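PDB 1Y7R: hypothetical protein SA2161 from Staphylococcus aureus, which is of unknown function but probably acts as an acetyltransferase of the GNAT family, whose members typically transfer an acetyl group from acetyl-CoA. Local coordinates for residues G54-D59 against K90-V95. The protein carries 4 engineered substitutions. Sequence-based numbering, arbitrary orientation.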
loop_
_atom_site.group_PDB
_atom_site.type_symbol
_atom_site.label_atom_id
_atom_site.label_comp_id
_atom_site.label_asym_id
_atom_site.label_seq_id
_atom_site.Cartn_x
_atom_site.Cartn_y
_atom_site.Cartn_z
ATOM N N GLY A 54 4.265 -13.683 3.230
ATOM C CA GLY A 54 4.142 -12.213 3.283
ATOM C C GLY A 54 4.350 -11.657 1.882
ATOM O O GLY A 54 5.016 -12.286 1.037
ATOM N N ARG A 55 3.764 -10.490 1.607
ATOM C CA ARG A 55 3.845 -9.918 0.257
ATOM C C ARG A 55 4.148 -8.425 0.368
ATOM O O ARG A 55 3.903 -7.813 1.415
ATOM C CB ARG A 55 2.527 -10.158 -0.524
ATOM C CG ARG A 55 2.143 -11.643 -0.608
ATOM C CD ARG A 55 0.766 -11.893 -1.163
ATOM N NE ARG A 55 0.666 -11.552 -2.593
ATOM C CZ ARG A 55 -0.256 -10.762 -3.148
ATOM N NH1 ARG A 55 -1.227 -10.196 -2.427
ATOM N NH2 ARG A 55 -0.209 -10.584 -4.469
ATOM N N VAL A 56 4.719 -7.873 -0.695
ATOM C CA VAL A 56 5.007 -6.434 -0.802
ATOM C C VAL A 56 4.451 -5.895 -2.137
ATOM O O VAL A 56 4.673 -6.478 -3.219
ATOM C CB VAL A 56 6.515 -6.161 -0.717
ATOM C CG1 VAL A 56 6.831 -4.650 -0.914
ATOM C CG2 VAL A 56 7.092 -6.680 0.598
ATOM N N ILE A 57 3.736 -4.771 -2.044
ATOM C CA ILE A 57 3.328 -3.971 -3.187
ATOM C C ILE A 57 4.067 -2.625 -3.094
ATOM O O ILE A 57 4.574 -2.253 -2.025
ATOM C CB ILE A 57 1.789 -3.775 -3.267
ATOM C CG1 ILE A 57 1.221 -3.164 -1.964
ATOM C CG2 ILE A 57 1.089 -5.116 -3.611
ATOM C CD1 ILE A 57 -0.161 -2.524 -2.122
ATOM N N GLY A 58 4.121 -1.893 -4.190
ATOM C CA GLY A 58 4.831 -0.609 -4.119
ATOM C C GLY A 58 5.153 -0.059 -5.492
ATOM O O GLY A 58 4.714 -0.615 -6.509
ATOM N N ASP A 59 5.917 1.039 -5.521
ATOM C CA ASP A 59 6.342 1.626 -6.801
ATOM C C ASP A 59 7.864 1.512 -7.055
ATOM O O ASP A 59 8.391 2.059 -8.021
ATOM C CB ASP A 59 5.838 3.089 -6.903
ATOM C CG ASP A 59 6.635 4.062 -6.014
ATOM O OD1 ASP A 59 7.440 3.640 -5.155
ATOM O OD2 ASP A 59 6.417 5.266 -6.182
ATOM N N LYS A 90 14.778 -7.627 4.081
ATOM C CA LYS A 90 15.857 -7.836 3.109
ATOM C C LYS A 90 15.554 -7.357 1.673
ATOM O O LYS A 90 16.386 -6.672 1.047
ATOM C CB LYS A 90 16.310 -9.298 3.154
ATOM C CG LYS A 90 17.464 -9.596 2.220
ATOM C CD LYS A 90 18.055 -10.967 2.519
ATOM C CE LYS A 90 19.378 -10.788 3.242
ATOM N NZ LYS A 90 19.375 -9.540 4.073
ATOM N N TYR A 91 14.375 -7.704 1.161
ATOM C CA TYR A 91 13.925 -7.223 -0.149
ATOM C C TYR A 91 13.869 -5.690 -0.169
ATOM O O TYR A 91 14.426 -5.040 -1.053
ATOM C CB TYR A 91 12.562 -7.826 -0.521
ATOM C CG TYR A 91 12.006 -7.088 -1.697
ATOM C CD1 TYR A 91 11.071 -6.081 -1.520
ATOM C CD2 TYR A 91 12.524 -7.304 -2.971
ATOM C CE1 TYR A 91 10.601 -5.336 -2.608
ATOM C CE2 TYR A 91 12.045 -6.583 -4.061
ATOM C CZ TYR A 91 11.106 -5.599 -3.863
ATOM O OH TYR A 91 10.627 -4.866 -4.936
ATOM N N ILE A 92 13.222 -5.106 0.834
ATOM C CA ILE A 92 13.032 -3.644 0.831
ATOM C C ILE A 92 14.381 -2.913 0.976
ATOM O O ILE A 92 14.618 -1.925 0.279
ATOM C CB ILE A 92 12.029 -3.207 1.905
ATOM C CG1 ILE A 92 10.641 -3.801 1.586
ATOM C CG2 ILE A 92 11.959 -1.666 1.960
ATOM C CD1 ILE A 92 9.584 -3.600 2.705
ATOM N N LYS A 93 15.283 -3.452 1.802
ATOM C CA LYS A 93 16.617 -2.847 1.978
ATOM C C LYS A 93 17.375 -2.753 0.657
ATOM O O LYS A 93 18.134 -1.793 0.448
ATOM C CB LYS A 93 17.436 -3.627 3.028
ATOM C CG LYS A 93 18.928 -3.214 3.157
ATOM C CD LYS A 93 19.841 -4.421 3.439
ATOM C CE LYS A 93 19.667 -5.534 2.367
ATOM N NZ LYS A 93 20.804 -6.507 2.285
ATOM N N ASN A 94 17.186 -3.720 -0.230
ATOM C CA ASN A 94 17.941 -3.741 -1.473
ATOM C C ASN A 94 17.350 -2.805 -2.542
ATOM O O ASN A 94 17.985 -2.555 -3.564
ATOM C CB ASN A 94 18.106 -5.163 -2.033
ATOM C CG ASN A 94 19.202 -5.994 -1.315
ATOM O OD1 ASN A 94 19.017 -6.476 -0.172
ATOM N ND2 ASN A 94 20.329 -6.217 -2.014
ATOM N N VAL A 95 16.146 -2.296 -2.300
ATOM C CA VAL A 95 15.470 -1.377 -3.247
ATOM C C VAL A 95 15.209 0.042 -2.693
ATOM O O VAL A 95 15.039 1.006 -3.453
ATOM C CB VAL A 95 14.171 -2.005 -3.825
ATOM C CG1 VAL A 95 14.471 -3.355 -4.479
ATOM C CG2 VAL A 95 13.099 -2.167 -2.748
#
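Val56 meets Tyr91 and Ile92 where strand 49-58 packs against the C-terminal part of helix 80-95. Its CB points toward the helix, and from there the two methyls divide the work. CG1, set anti to the backbone N (chi1 177°), reaches CE1 of Tyr91 at 4.2 Å, the closest approach between the segments; it also lies 4.5 Å from Tyr91 CD1, and its approach to the ring is oblique. CG2, beside the backbone N, reaches CD1 of Ile92 at 4.5 Å. Ile92 does not aim its CB directly at the strand; its extended chain (chi2 172°) carries the terminal methyl there instead. No hydrogen bond crosses the contact, which buries a modest 99 Å² and is wholly apolar. Phe40 stacks on the Tyr91 ring and Phe64 packs against Val56, so the neighbouring strands 40-46 and 63-71 continue the apolar layer. Ile57 points away from the helix, and its side chain packs on Gly58 of the second subunit. Helix 80-95, leading from strand 63-71 to the parallel strand 101-107, thus completes a right-handed beta-alpha-beta crossover over the central sheet, as is characteristic of the GNAT fold.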